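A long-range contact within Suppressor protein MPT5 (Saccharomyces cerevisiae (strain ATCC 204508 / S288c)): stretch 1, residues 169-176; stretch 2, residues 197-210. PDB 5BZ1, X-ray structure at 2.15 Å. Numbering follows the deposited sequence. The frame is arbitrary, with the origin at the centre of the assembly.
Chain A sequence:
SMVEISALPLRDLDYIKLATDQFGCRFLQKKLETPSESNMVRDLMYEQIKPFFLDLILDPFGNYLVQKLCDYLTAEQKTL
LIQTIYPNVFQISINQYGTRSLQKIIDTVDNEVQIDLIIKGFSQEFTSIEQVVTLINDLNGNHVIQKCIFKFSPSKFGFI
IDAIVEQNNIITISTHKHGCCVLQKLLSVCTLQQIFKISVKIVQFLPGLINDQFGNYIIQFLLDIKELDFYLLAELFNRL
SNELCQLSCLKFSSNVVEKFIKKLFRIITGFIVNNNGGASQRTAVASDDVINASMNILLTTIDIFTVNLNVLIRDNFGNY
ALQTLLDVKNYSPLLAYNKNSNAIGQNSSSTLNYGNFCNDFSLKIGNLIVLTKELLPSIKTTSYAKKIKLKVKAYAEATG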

# COMPACT_ATOMS: atom_id res chain seq x y z
N ASN A 169 -1.07 -9.51 12.88
CA ASN A 169 -0.50 -8.21 12.57
C ASN A 169 -1.04 -7.61 11.26
O ASN A 169 -0.98 -6.40 11.06
N ILE A 170 -1.57 -8.46 10.38
CA ILE A 170 -2.17 -7.97 9.14
C ILE A 170 -3.32 -7.01 9.43
O ILE A 170 -3.53 -6.04 8.70
N ILE A 171 -4.04 -7.26 10.53
CA ILE A 171 -5.11 -6.37 10.97
C ILE A 171 -4.52 -5.05 11.48
O ILE A 171 -4.91 -3.97 11.02
N THR A 172 -3.60 -5.16 12.43
CA THR A 172 -2.96 -3.99 13.05
C THR A 172 -2.44 -3.01 12.00
O THR A 172 -2.54 -1.79 12.16
N ILE A 173 -1.91 -3.56 10.91
CA ILE A 173 -1.34 -2.76 9.82
C ILE A 173 -2.39 -2.25 8.82
O ILE A 173 -2.42 -1.06 8.51
N SER A 174 -3.23 -3.15 8.31
CA SER A 174 -4.18 -2.80 7.25
C SER A 174 -5.27 -1.83 7.71
O SER A 174 -5.82 -1.09 6.89
N THR A 175 -5.59 -1.85 9.00
CA THR A 175 -6.64 -1.00 9.54
C THR A 175 -6.09 0.29 10.14
O THR A 175 -6.80 1.03 10.83
N HIS A 176 -4.81 0.55 9.87
CA HIS A 176 -4.18 1.77 10.35
C HIS A 176 -3.99 2.77 9.19
O HIS A 176 -3.66 2.39 8.07
N LYS A 197 2.27 -14.81 0.55
CA LYS A 197 2.34 -14.97 2.00
C LYS A 197 1.46 -13.95 2.72
O LYS A 197 0.81 -14.26 3.72
N ILE A 198 1.45 -12.72 2.21
CA ILE A 198 0.64 -11.65 2.79
C ILE A 198 -0.84 -11.86 2.50
O ILE A 198 -1.69 -11.63 3.36
N SER A 199 -1.15 -12.32 1.28
CA SER A 199 -2.53 -12.57 0.88
C SER A 199 -3.19 -13.68 1.69
O SER A 199 -4.38 -13.60 2.00
N VAL A 200 -2.42 -14.72 2.03
CA VAL A 200 -2.90 -15.78 2.89
C VAL A 200 -3.42 -15.20 4.20
O VAL A 200 -4.50 -15.54 4.67
N LYS A 201 -2.64 -14.29 4.78
CA LYS A 201 -3.03 -13.65 6.03
C LYS A 201 -4.21 -12.69 5.84
O LYS A 201 -5.10 -12.61 6.70
N ILE A 202 -4.23 -11.98 4.72
CA ILE A 202 -5.33 -11.08 4.39
C ILE A 202 -6.66 -11.84 4.27
O ILE A 202 -7.69 -11.40 4.78
N VAL A 203 -6.62 -12.98 3.58
CA VAL A 203 -7.81 -13.82 3.43
C VAL A 203 -8.23 -14.41 4.78
O VAL A 203 -9.43 -14.47 5.08
N GLN A 204 -7.26 -14.82 5.58
CA GLN A 204 -7.52 -15.40 6.89
C GLN A 204 -8.29 -14.44 7.80
O GLN A 204 -9.18 -14.85 8.54
N PHE A 205 -7.96 -13.15 7.70
CA PHE A 205 -8.58 -12.14 8.56
C PHE A 205 -9.49 -11.20 7.77
O PHE A 205 -9.69 -10.05 8.16
N LEU A 206 -10.06 -11.72 6.69
CA LEU A 206 -10.97 -10.96 5.83
C LEU A 206 -12.12 -10.22 6.54
O LEU A 206 -12.39 -9.06 6.22
N PRO A 207 -12.80 -10.88 7.51
CA PRO A 207 -13.92 -10.19 8.15
C PRO A 207 -13.50 -8.91 8.90
O PRO A 207 -14.33 -8.01 9.04
N GLY A 208 -12.26 -8.84 9.37
CA GLY A 208 -11.80 -7.67 10.08
C GLY A 208 -11.22 -6.61 9.16
O GLY A 208 -10.77 -5.55 9.62
N LEU A 209 -11.24 -6.88 7.86
CA LEU A 209 -10.62 -6.00 6.88
C LEU A 209 -11.64 -5.43 5.89
O LEU A 209 -11.55 -4.26 5.50
N ILE A 210 -12.59 -6.26 5.47
CA ILE A 210 -13.43 -5.94 4.32
C ILE A 210 -14.32 -4.70 4.49
O ILE A 210 -14.55 -3.96 3.53

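Ile-170 is the centre of this contact. Its CA-to-CB bond points toward the second stretch, and it has the largest area covered by the partner stretch of any residue here, 104 Å². With chi1 t and chi2 p, the side chain reaches several residues at once. CG1 of Ile-170 lies 3.6 Å from CG1 of Ile-202, which has chi1 m and chi2 t. These two residues also form the closest CA pair across the stretches, with Ile-170 CA and Ile-202 CA 6.5 Å apart. CD1 of Ile-170 extends to CG2 of Ile-198 at 4.2 Å, one helical turn earlier. CG2 of Ile-170 sits 3.5 Å from CD2 of Phe-205 and meets its ring obliquely. CG2 of Ile-170 also packs 3.7 Å from the backbone O of Lys-201.

The two helices cross almost at right angles, at 89°, with their axes 9.6 Å apart at closest approach. The second helix gives way after Gln-204, and Phe-205 is the first residue to leave helical phi/psi. The contact therefore continues from the helix into the segment that follows it.

Ile-171 makes the second apolar cluster. Its CA-to-CB bond runs sideways, but with both chi1 and chi2 m the end of the side chain comes nearer to the partner. CD1 of Ile-171 lies 3.5 Å from CB of Phe-205 and 3.7 Å from CD2 of Leu-209. Phe-205 points toward the first stretch with chi1 m, and its ring also meets CG1 of Ile-171 obliquely. Leu-209 starts sideways too, and its m, t rotamer brings its end nearer. CD2 of Leu-209 packs 3.6 Å from CB of Ser-174 and 4.0 Å from CG2 of Thr-175. CD1 of Leu-209 is 4.4 Å from CG1 of Ile-170, a looser contact.

Gly-208 has no side chain, and its backbone lies close to this cluster. C of Gly-208 is 4.1 Å from CD1 of Ile-171. A CB placed ideally on Gly-208 would lie 3.0 Å from CD1 of Ile-171, which is tight. The O of Gly-208 lies 3.8 Å from CG2 of Thr-175, a van der Waals contact.

No hydrogen bond joins the two stretches. The hydroxyls of Ser-174 and Thr-175 turn back to carbonyls of the first helix. Ser-174, chi1 m, donates from OG to O of Ile-170 at 2.8 Å. Thr-175, chi1 p, donates from OG1 to O of Ile-171 at 2.8 Å. Both hydroxyls are thus satisfied within the first stretch.

Lys-201 lies at the polar edge. Its CA-to-CB bond points toward the first stretch, but the end of the chain leads away. CG of Lys-201 is 4.1 Å from CG2 of Ile-170, so the start of the side chain packs beside that methyl. Chi1 is off the standard wells at -126°. NZ of Lys-201 makes a weak hydrogen bond to OE1 of Gln-204 at 3.3 Å, within its own stretch.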

# COMPACT_ATOMS: atom_id res chain seq x y z
CB ASN A 169 1.03 -8.28 12.51
CG ASN A 169 1.66 -8.56 13.87
OD1 ASN A 169 0.99 -8.51 14.90
ND2 ASN A 169 2.96 -8.84 13.88
CB ILE A 170 -2.64 -9.13 8.21
CG1 ILE A 170 -3.08 -8.59 6.85
CG2 ILE A 170 -3.77 -9.93 8.85
CD1 ILE A 170 -1.98 -7.87 6.10
CB ILE A 171 -5.94 -7.02 12.09
CG1 ILE A 171 -6.59 -8.32 11.60
CG2 ILE A 171 -7.02 -6.05 12.58
CD1 ILE A 171 -7.76 -8.09 10.67
CB THR A 172 -1.79 -4.42 13.96
OG1 THR A 172 -2.22 -5.46 14.84
CG2 THR A 172 -1.28 -3.24 14.78
CB ILE A 173 -0.24 -3.56 9.10
CG1 ILE A 173 0.99 -3.68 10.01
CG2 ILE A 173 0.14 -2.90 7.78
CD1 ILE A 173 1.92 -4.82 9.64
CB SER A 174 -4.84 -4.06 6.68
OG SER A 174 -3.89 -4.95 6.13
CB THR A 175 -7.47 -1.73 10.61
OG1 THR A 175 -6.66 -1.98 11.76
CG2 THR A 175 -8.01 -3.04 10.06
CB HIS A 176 -2.84 1.47 11.01
CG HIS A 176 -2.24 2.63 11.74
ND1 HIS A 176 -1.55 3.64 11.09
CD2 HIS A 176 -2.20 2.94 13.06
CE1 HIS A 176 -1.14 4.52 11.98
NE2 HIS A 176 -1.52 4.12 13.18
CB LYS A 197 3.79 -14.87 2.48
CG LYS A 197 4.60 -16.15 2.25
CD LYS A 197 6.10 -15.89 2.26
CE LYS A 197 6.57 -15.32 3.59
NZ LYS A 197 6.41 -16.28 4.71
CB ILE A 198 1.10 -10.27 2.27
CG1 ILE A 198 2.57 -10.04 2.63
CG2 ILE A 198 0.23 -9.16 2.82
CD1 ILE A 198 3.13 -8.71 2.15
CB SER A 199 -2.58 -12.91 -0.61
OG SER A 199 -3.83 -13.47 -0.95
CB VAL A 200 -1.81 -16.83 3.17
CG1 VAL A 200 -2.21 -17.74 4.32
CG2 VAL A 200 -1.53 -17.66 1.92
CB LYS A 201 -1.82 -12.92 6.64
CG LYS A 201 -1.54 -13.32 8.08
CD LYS A 201 -1.27 -14.81 8.23
CE LYS A 201 -1.24 -15.22 9.70
NZ LYS A 201 -0.92 -16.67 9.87
CB ILE A 202 -5.04 -10.28 3.10
CG1 ILE A 202 -4.06 -9.14 3.39
CG2 ILE A 202 -6.32 -9.72 2.50
CD1 ILE A 202 -3.55 -8.43 2.15
CB VAL A 203 -7.57 -14.95 2.40
CG1 VAL A 203 -8.74 -15.94 2.40
CG2 VAL A 203 -7.36 -14.37 1.01
CB GLN A 204 -6.21 -15.82 7.57
CG GLN A 204 -6.38 -16.26 9.02
CD GLN A 204 -5.09 -16.77 9.64
OE1 GLN A 204 -4.06 -16.89 8.97
NE2 GLN A 204 -5.13 -17.08 10.94
CB PHE A 205 -7.50 -11.33 9.28
CG PHE A 205 -6.72 -12.13 10.28
CD1 PHE A 205 -7.18 -12.28 11.58
CD2 PHE A 205 -5.53 -12.75 9.92
CE1 PHE A 205 -6.47 -13.02 12.51
CE2 PHE A 205 -4.81 -13.49 10.84
CZ PHE A 205 -5.28 -13.63 12.13
CB LEU A 206 -11.51 -11.86 4.71
CG LEU A 206 -12.22 -11.19 3.54
CD1 LEU A 206 -11.30 -10.21 2.85
CD2 LEU A 206 -12.69 -12.24 2.56
CB PRO A 207 -14.45 -11.22 9.15
CG PRO A 207 -14.06 -12.54 8.57
CD PRO A 207 -12.71 -12.29 7.96
CB LEU A 209 -9.54 -6.76 6.10
CG LEU A 209 -8.32 -7.26 6.88
CD1 LEU A 209 -7.35 -7.97 5.95
CD2 LEU A 209 -7.64 -6.12 7.59
CB ILE A 210 -14.27 -7.16 3.86
CG1 ILE A 210 -14.97 -6.83 2.55
CG2 ILE A 210 -15.27 -7.57 4.94
CD1 ILE A 210 -15.22 -8.01 1.69